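Local coordinates for protein cyanuric acid amidohydrolase (Azorhizobium caulinodans, PDB 4NQ3) that hydrolyses cyanuric acid, opening its s-triazine ring to give carboxybiuret in the breakdown of herbicides such as atrazine, at residues L117-L122 and C157-T161; G185-A190 and V211-D215; S220-C225 and E337-P341. All coordinates share one frame; numbering follows the deposited sequence.

Contact 1: residues L117-L122 and C157-T161. With SO4 (sulfate ion), chain H.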
loop_
_atom_site.group_PDB
_atom_site.type_symbol
_atom_site.label_atom_id
_atom_site.label_comp_id
_atom_site.label_asym_id
_atom_site.label_seq_id
_atom_site.Cartn_x
_atom_site.Cartn_y
_atom_site.Cartn_z
ATOM N N LEU A 117 27.662 -8.793 10.569
ATOM C CA LEU A 117 28.186 -7.828 9.611
ATOM C C LEU A 117 28.100 -6.423 10.172
ATOM O O LEU A 117 26.986 -5.924 10.388
ATOM C CB LEU A 117 27.391 -7.897 8.307
ATOM C CG LEU A 117 27.717 -6.829 7.269
ATOM C CD1 LEU A 117 29.082 -7.076 6.668
ATOM C CD2 LEU A 117 26.631 -6.751 6.201
ATOM N N PRO A 118 29.263 -5.774 10.388
ATOM C CA PRO A 118 29.339 -4.366 10.822
ATOM C C PRO A 118 28.488 -3.483 9.918
ATOM O O PRO A 118 28.571 -3.633 8.702
ATOM C CB PRO A 118 30.815 -4.021 10.678
ATOM C CG PRO A 118 31.527 -5.344 10.687
ATOM C CD PRO A 118 30.586 -6.333 10.069
ATOM N N PHE A 119 27.660 -2.617 10.490
ATOM C CA PHE A 119 26.721 -1.828 9.693
ATOM C C PHE A 119 27.427 -0.979 8.642
ATOM O O PHE A 119 26.843 -0.616 7.618
ATOM C CB PHE A 119 25.880 -0.934 10.600
ATOM C CG PHE A 119 24.877 -1.679 11.427
ATOM C CD1 PHE A 119 24.353 -2.877 10.985
ATOM C CD2 PHE A 119 24.497 -1.200 12.676
ATOM C CE1 PHE A 119 23.425 -3.567 11.754
ATOM C CE2 PHE A 119 23.581 -1.890 13.463
ATOM C CZ PHE A 119 23.050 -3.072 13.007
ATOM N N GLU A 120 28.690 -0.663 8.887
ATOM C CA GLU A 120 29.425 0.196 7.966
ATOM C C GLU A 120 30.124 -0.620 6.888
ATOM O O GLU A 120 30.808 -0.060 6.025
ATOM C CB GLU A 120 30.420 1.062 8.726
ATOM C CG GLU A 120 31.434 0.280 9.526
ATOM C CD GLU A 120 30.919 -0.128 10.899
ATOM O OE1 GLU A 120 31.749 -0.274 11.825
ATOM O OE2 GLU A 120 29.680 -0.278 11.057
ATOM N N ALA A 121 29.977 -1.941 6.962
ATOM C CA ALA A 121 30.492 -2.816 5.917
ATOM C C ALA A 121 29.412 -3.151 4.874
ATOM O O ALA A 121 29.721 -3.511 3.747
ATOM C CB ALA A 121 31.050 -4.071 6.517
ATOM N N LEU A 122 28.149 -3.013 5.254
ATOM C CA LEU A 122 27.035 -3.383 4.379
ATOM C C LEU A 122 27.096 -2.548 3.111
ATOM O O LEU A 122 27.327 -1.348 3.164
ATOM C CB LEU A 122 25.691 -3.203 5.109
ATOM C CG LEU A 122 24.398 -3.531 4.353
ATOM C CD1 LEU A 122 23.378 -4.232 5.258
ATOM C CD2 LEU A 122 23.792 -2.263 3.747
ATOM N N CYS A 157 20.950 -12.035 3.511
ATOM C CA CYS A 157 21.804 -10.957 4.013
ATOM C C CYS A 157 21.006 -9.933 4.802
ATOM O O CYS A 157 19.792 -9.849 4.663
ATOM C CB CYS A 157 22.513 -10.253 2.862
ATOM S SG CYS A 157 21.325 -9.668 1.612
ATOM N N PRO A 158 21.697 -9.104 5.590
ATOM C CA PRO A 158 21.029 -8.162 6.486
ATOM C C PRO A 158 20.575 -6.914 5.762
ATOM O O PRO A 158 20.657 -6.893 4.532
ATOM C CB PRO A 158 22.114 -7.844 7.524
ATOM C CG PRO A 158 23.371 -8.031 6.807
ATOM C CD PRO A 158 23.145 -9.169 5.851
ATOM N N LEU A 159 20.053 -5.932 6.502
ATOM C CA LEU A 159 19.676 -4.638 5.937
ATOM C C LEU A 159 19.806 -3.584 7.019
ATOM O O LEU A 159 20.125 -3.906 8.160
ATOM C CB LEU A 159 18.251 -4.671 5.381
ATOM C CG LEU A 159 17.123 -5.069 6.353
ATOM C CD1 LEU A 159 16.796 -3.944 7.329
ATOM C CD2 LEU A 159 15.892 -5.489 5.604
ATOM N N LEU A 160 19.525 -2.335 6.675
ATOM C CA LEU A 160 19.578 -1.251 7.653
ATOM C C LEU A 160 18.195 -0.662 7.968
ATOM O O LEU A 160 17.353 -0.461 7.082
ATOM C CB LEU A 160 20.496 -0.133 7.157
ATOM C CG LEU A 160 21.947 -0.526 6.896
ATOM C CD1 LEU A 160 22.741 0.680 6.453
ATOM C CD2 LEU A 160 22.557 -1.118 8.155
ATOM N N THR A 161 17.962 -0.405 9.247
ATOM C CA THR A 161 16.803 0.361 9.668
ATOM C C THR A 161 17.280 1.720 10.158
ATOM O O THR A 161 18.478 1.920 10.375
ATOM C CB THR A 161 16.039 -0.322 10.789
ATOM O OG1 THR A 161 16.891 -0.381 11.940
ATOM C CG2 THR A 161 15.602 -1.734 10.370
HETATM S S SO4 H . 15.920 -2.712 14.714
HETATM O O1 SO4 H . 15.460 -3.877 15.480
HETATM O O2 SO4 H . 14.952 -1.602 14.728
HETATM O O3 SO4 H . 16.104 -3.201 13.353
HETATM O O4 SO4 H . 17.208 -2.224 15.229
#
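The ring of Phe119 meets the side chain of Leu160 at an oblique slant. The nearest pair is Phe119 CD1 and Leu160 CD2, 3.8 Å apart, and the two side chains run past each other in opposite directions. Pro158 is the other ring. Pro158 CG touches Leu117 CD2 at 3.6 Å, the side chains crossing at about a right angle. Leu122 reaches in between these two pairs. Its CG stands anti to the backbone N (chi1 180°), which carries both methyls toward 157-161. Leu122 CD1 comes within 3.8 Å of Leu159 CA and also touches the Pro158 ring. Leu122 CD2 packs on Leu160, 4.0 Å from Leu160 CG. With an alanine here, a gap would probably open between Pro158 and Leu160, and the Leu160 side chain would have less to hold its rotation. All these cross-contacts are apolar. At the far end, Thr161 OG1 is 3.3 Å from sulfate O3, in a hydrogen bond to an ion probably from the crystallisation liquor. The contact lies in the predicted second repeating unit, and Leu159 packs near the substrate-binding Ser227 and Arg52. It joins the loop after strand 106-113 to the end of strand 150-157 with the loop that follows. Thr161 is the N-cap of helix 162-170, weakly bonded to Arg164 N. Leu117 and Leu122 lean on helix 125-141, and Ser187 of helix 180-199 binds Pro158 O.

Contact 2: residues G185-A190 and V211-D215. With BR8 (barbituric acid), chain C.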
loop_
_atom_site.group_PDB
_atom_site.type_symbol
_atom_site.label_atom_id
_atom_site.label_comp_id
_atom_site.label_asym_id
_atom_site.label_seq_id
_atom_site.Cartn_x
_atom_site.Cartn_y
_atom_site.Cartn_z
ATOM N N GLY A 185 18.935 -3.302 -1.332
ATOM C CA GLY A 185 19.543 -3.475 -2.632
ATOM C C GLY A 185 21.065 -3.555 -2.512
ATOM O O GLY A 185 21.689 -4.427 -3.132
ATOM N N LEU A 186 21.658 -2.667 -1.703
ATOM C CA LEU A 186 23.108 -2.639 -1.529
ATOM C C LEU A 186 23.562 -3.966 -0.924
ATOM O O LEU A 186 24.565 -4.563 -1.338
ATOM C CB LEU A 186 23.543 -1.459 -0.635
ATOM C CG LEU A 186 23.397 -0.105 -1.343
ATOM C CD1 LEU A 186 23.635 1.080 -0.469
ATOM C CD2 LEU A 186 24.314 -0.103 -2.484
ATOM N N SER A 187 22.818 -4.431 0.070
ATOM C CA SER A 187 23.211 -5.659 0.724
ATOM C C SER A 187 23.111 -6.847 -0.245
ATOM O O SER A 187 24.011 -7.701 -0.272
ATOM C CB SER A 187 22.384 -5.903 1.977
ATOM O OG SER A 187 22.820 -7.117 2.565
ATOM N N ARG A 188 22.030 -6.912 -1.028
ATOM C CA ARG A 188 21.909 -7.976 -2.018
ATOM C C ARG A 188 23.051 -7.862 -3.024
ATOM O O ARG A 188 23.679 -8.861 -3.387
ATOM C CB ARG A 188 20.558 -7.926 -2.758
ATOM C CG ARG A 188 19.321 -8.359 -1.978
ATOM C CD ARG A 188 18.073 -8.379 -2.867
ATOM N NE ARG A 188 17.810 -7.047 -3.387
ATOM C CZ ARG A 188 16.835 -6.248 -2.951
ATOM N NH1 ARG A 188 16.010 -6.666 -2.000
ATOM N NH2 ARG A 188 16.672 -5.037 -3.474
ATOM N N GLY A 189 23.329 -6.631 -3.448
ATOM C CA GLY A 189 24.336 -6.368 -4.455
ATOM C C GLY A 189 25.730 -6.754 -4.011
ATOM O O GLY A 189 26.449 -7.428 -4.757
ATOM N N ALA A 190 26.125 -6.314 -2.815
ATOM C CA ALA A 190 27.440 -6.662 -2.283
ATOM C C ALA A 190 27.578 -8.171 -2.126
ATOM O O ALA A 190 28.586 -8.749 -2.496
ATOM C CB ALA A 190 27.693 -5.976 -0.982
ATOM N N VAL A 211 31.902 0.741 -7.355
ATOM C CA VAL A 211 31.278 -0.174 -8.309
ATOM C C VAL A 211 29.924 -0.768 -7.843
ATOM O O VAL A 211 29.004 -0.953 -8.643
ATOM C CB VAL A 211 32.250 -1.339 -8.612
ATOM C CG1 VAL A 211 31.506 -2.598 -9.012
ATOM C CG2 VAL A 211 33.280 -0.935 -9.646
ATOM N N ILE A 212 29.816 -1.063 -6.551
ATOM C CA ILE A 212 28.655 -1.759 -6.000
ATOM C C ILE A 212 27.336 -1.024 -6.203
ATOM O O ILE A 212 27.146 0.107 -5.724
ATOM C CB ILE A 212 28.850 -2.017 -4.485
ATOM C CG1 ILE A 212 30.133 -2.837 -4.270
ATOM C CG2 ILE A 212 27.617 -2.698 -3.902
ATOM C CD1 ILE A 212 30.549 -2.991 -2.845
ATOM N N CYS A 213 26.401 -1.712 -6.854
ATOM C CA CYS A 213 25.111 -1.120 -7.238
ATOM C C CYS A 213 25.317 0.134 -8.070
ATOM O O CYS A 213 24.611 1.124 -7.896
ATOM C CB CYS A 213 24.268 -0.781 -6.016
ATOM S SG CYS A 213 23.650 -2.239 -5.185
ATOM N N ALA A 214 26.304 0.077 -8.957
ATOM C CA ALA A 214 26.618 1.169 -9.863
ATOM C C ALA A 214 26.932 0.586 -11.240
ATOM O O ALA A 214 26.316 0.970 -12.227
ATOM C CB ALA A 214 27.772 1.986 -9.333
ATOM N N ASP A 215 27.880 -0.349 -11.302
ATOM C CA ASP A 215 28.201 -1.044 -12.553
ATOM C C ASP A 215 27.416 -2.348 -12.686
ATOM O O ASP A 215 27.929 -3.429 -12.369
ATOM C CB ASP A 215 29.705 -1.333 -12.656
ATOM C CG ASP A 215 30.126 -1.826 -14.052
ATOM O OD1 ASP A 215 29.246 -2.005 -14.931
ATOM O OD2 ASP A 215 31.345 -2.045 -14.268
HETATM N N1 BR8 C . 13.881 -10.011 0.836
HETATM C C2 BR8 C . 12.711 -10.687 0.899
HETATM O O2 BR8 C . 12.215 -10.873 1.994
HETATM N N3 BR8 C . 12.106 -11.134 -0.241
HETATM C C4 BR8 C . 12.668 -10.909 -1.524
HETATM O O4 BR8 C . 12.090 -11.319 -2.525
HETATM C C5 BR8 C . 14.006 -10.195 -1.729
HETATM C C6 BR8 C . 14.530 -9.758 -0.369
HETATM O O8 BR8 C . 15.572 -9.145 -0.310
#
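Cys213 points its sulfur at one side of helix 180-199. Cys213 SG lies 3.5 Å from Leu186 CD2 and 3.6 Å from Gly185 O. It also stands over Gly189, with Cys213 SG 4.2 Å from Gly189 CA. A beta carbon on Gly189 would point at the sulfur, so the missing side chain lets the loop come close. Ile212 adds the second apolar patch. Ile212 CG2 is 4.4 Å from Ala190 CB and the same distance from Leu186 CD2. CG2 stands anti to the Ile212 backbone N, which turns this methyl toward the helix. Cys213 itself has left-handed backbone angles (phi 56°, psi 40°), where the loop turns sharply. The helix lies on the crossover between parallel strands 150-157 and 223-227, neighbours in one sheet, and 211-215 belongs to the return to the second strand. Arg188, on another side of the helix, carries the ligand contact. Arg188 NH1 donates to O8 of barbituric acid at 3.0 Å (153°), and O8 lies at the edge of the guanidinium, in its plane. The side chain of Arg188 bends at chi3, which turns NH1 to the ligand. A salt bridge from Arg188 NE to Glu337 OE1 holds the guanidinium in place, a second-shell partner. Arg52 and Arg314 bind the same ligand, so three arginines gather round it. On the loop side, Cys213 N is hydrogen-bonded to NE2 of His338.

Contact 3: residues S220-C225 and E337-P341. With MG (magnesium ion), chain K.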
loop_
_atom_site.group_PDB
_atom_site.type_symbol
_atom_site.label_atom_id
_atom_site.label_comp_id
_atom_site.label_asym_id
_atom_site.label_seq_id
_atom_site.Cartn_x
_atom_site.Cartn_y
_atom_site.Cartn_z
ATOM N N SER A 220 26.792 -11.938 -11.498
ATOM C CA SER A 220 26.910 -13.390 -11.441
ATOM C C SER A 220 25.693 -14.046 -12.076
ATOM O O SER A 220 24.562 -13.572 -11.919
ATOM C CB SER A 220 27.051 -13.866 -9.993
ATOM O OG SER A 220 26.661 -15.225 -9.891
ATOM N N ALA A 221 25.915 -15.149 -12.773
ATOM C CA ALA A 221 24.804 -15.926 -13.312
ATOM C C ALA A 221 24.254 -16.901 -12.262
ATOM O O ALA A 221 23.329 -17.668 -12.539
ATOM C CB ALA A 221 25.248 -16.685 -14.557
ATOM N N ARG A 222 24.812 -16.880 -11.058
ATOM C CA ARG A 222 24.402 -17.881 -10.107
ATOM C C ARG A 222 23.985 -17.325 -8.756
ATOM O O ARG A 222 23.370 -18.035 -7.943
ATOM C CB ARG A 222 25.521 -18.901 -9.957
ATOM C CG ARG A 222 25.384 -19.933 -11.055
ATOM C CD ARG A 222 26.658 -20.620 -11.415
ATOM N NE ARG A 222 27.610 -19.709 -12.023
ATOM C CZ ARG A 222 28.885 -20.017 -12.186
ATOM N NH1 ARG A 222 29.313 -21.212 -11.814
ATOM N NH2 ARG A 222 29.729 -19.148 -12.717
ATOM N N ALA A 223 24.256 -16.042 -8.546
ATOM C CA ALA A 223 23.910 -15.384 -7.293
ATOM C C ALA A 223 22.402 -15.250 -7.115
ATOM O O ALA A 223 21.688 -14.860 -8.039
ATOM C CB ALA A 223 24.582 -14.001 -7.213
ATOM N N SER A 224 21.919 -15.590 -5.924
ATOM C CA SER A 224 20.552 -15.260 -5.557
ATOM C C SER A 224 20.511 -14.721 -4.124
ATOM O O SER A 224 20.678 -15.457 -3.172
ATOM C CB SER A 224 19.652 -16.467 -5.706
ATOM O OG SER A 224 18.373 -16.180 -5.177
ATOM N N CYS A 225 20.306 -13.420 -3.971
ATOM C CA CYS A 225 20.389 -12.803 -2.654
ATOM C C CYS A 225 19.070 -12.259 -2.152
ATOM O O CYS A 225 18.311 -11.644 -2.899
ATOM C CB CYS A 225 21.422 -11.707 -2.697
ATOM S SG CYS A 225 22.953 -12.409 -3.293
ATOM N N GLU A 337 20.176 -7.058 -8.027
ATOM C CA GLU A 337 21.422 -6.287 -8.080
ATOM C C GLU A 337 22.619 -7.215 -8.307
ATOM O O GLU A 337 22.934 -8.052 -7.461
ATOM C CB GLU A 337 21.614 -5.496 -6.797
ATOM C CG GLU A 337 20.582 -4.401 -6.560
ATOM C CD GLU A 337 19.313 -4.908 -5.878
ATOM O OE1 GLU A 337 19.217 -6.133 -5.627
ATOM O OE2 GLU A 337 18.418 -4.073 -5.587
ATOM N N HIS A 338 23.271 -7.084 -9.455
ATOM C CA HIS A 338 24.409 -7.943 -9.804
ATOM C C HIS A 338 24.047 -9.412 -9.861
ATOM O O HIS A 338 24.927 -10.277 -9.805
ATOM C CB HIS A 338 25.554 -7.743 -8.818
ATOM C CG HIS A 338 26.002 -6.323 -8.715
ATOM N ND1 HIS A 338 26.717 -5.696 -9.713
ATOM C CD2 HIS A 338 25.798 -5.391 -7.756
ATOM C CE1 HIS A 338 26.950 -4.446 -9.362
ATOM N NE2 HIS A 338 26.412 -4.238 -8.175
ATOM N N GLN A 339 22.751 -9.694 -9.973
ATOM C CA GLN A 339 22.284 -11.066 -10.133
ATOM C C GLN A 339 21.680 -11.219 -11.513
ATOM O O GLN A 339 20.508 -10.941 -11.729
ATOM C CB GLN A 339 21.291 -11.408 -9.037
ATOM C CG GLN A 339 21.883 -11.099 -7.677
ATOM C CD GLN A 339 20.831 -10.919 -6.601
ATOM O OE1 GLN A 339 20.070 -11.836 -6.285
ATOM N NE2 GLN A 339 20.774 -9.723 -6.041
ATOM N N GLY A 340 22.496 -11.614 -12.474
ATOM C CA GLY A 340 22.049 -11.558 -13.853
ATOM C C GLY A 340 22.171 -10.121 -14.306
ATOM O O GLY A 340 22.521 -9.250 -13.515
ATOM N N PRO A 341 21.892 -9.869 -15.584
ATOM C CA PRO A 341 21.897 -8.546 -16.222
ATOM C C PRO A 341 20.871 -7.594 -15.629
ATOM O O PRO A 341 19.965 -8.041 -14.930
ATOM C CB PRO A 341 21.525 -8.865 -17.653
ATOM C CG PRO A 341 20.736 -10.140 -17.563
ATOM C CD PRO A 341 21.449 -10.925 -16.506
HETATM MG MG MG K . 19.760 -8.827 -12.542
#
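Ser220, bridged to Gln339 through its backbone, has a hydroxyl that several groups grip. Ser220 OG accepts from Arg222 N at 2.7 Å and from Ala223 N at 2.9 Å. The first bond makes an ST turn and the second an ST motif. OG is also hydrogen-bonded to Glu201 OE1, so it sits in a network that shapes the turn ahead of strand 223-227. Two backbone bonds cross from this residue. Ser220 N donates to His338 O at 3.0 Å and Gly340 N donates to Ser220 O at 2.9 Å. Together they form a single beta bridge. It ties the second repeating unit to the third, as those units are predicted, and lies beside the metal site. Gln339 reaches from there toward the strand. Its CG is anti to the carbonyl carbon (chi1 -53°) and the chain beyond is extended, which lays the methylenes along Ala223, with Gln339 CG 4.0 Å from Ala223 CB, and brings the amide to Cys225. Gln339 OE1 takes Cys225 N at 2.8 Å in a nearly straight bond (168°), but the donor lies well above the carbonyl plane. At the other end of the amide, Gln339 NE2 donates to Glu337 O at 3.1 Å, with that oxygen in the amide plane. With both ends bonded, the amide is fixed in rotation. The backbone of the same loop binds magnesium, with Gln339 O at 2.4 Å and Pro341 O as a second ligand. Gly344 O binds it too. Gly340, also part of the magnesium site, has a positive phi (79°); a beta carbon there would press on the carbonyl O of Gln339 and on Pro341 CD. His338 turns away from the strand, and its ND1 is hydrogen-bonded to Leu218 O.

In the fold
All three contacts are buried, but contact 3 lies nearest the middle of the chain, about 10 Å between centres. Contacts 1 and 2 lie farther out, at about 17 and 16 Å. Both fall in the predicted second repeating unit, and helix 180-199 connects them: it carries one segment of contact 2 and touches the loops of contact 1. Their cross-contacts are mainly apolar. Contact 3 instead joins the second unit to the third, mostly by backbone and amide hydrogen bonds, beside a magnesium ion. Contacts 2 and 3 also meet directly, so 337-341 supports both the ligand-binding arginine and the loop 211-215.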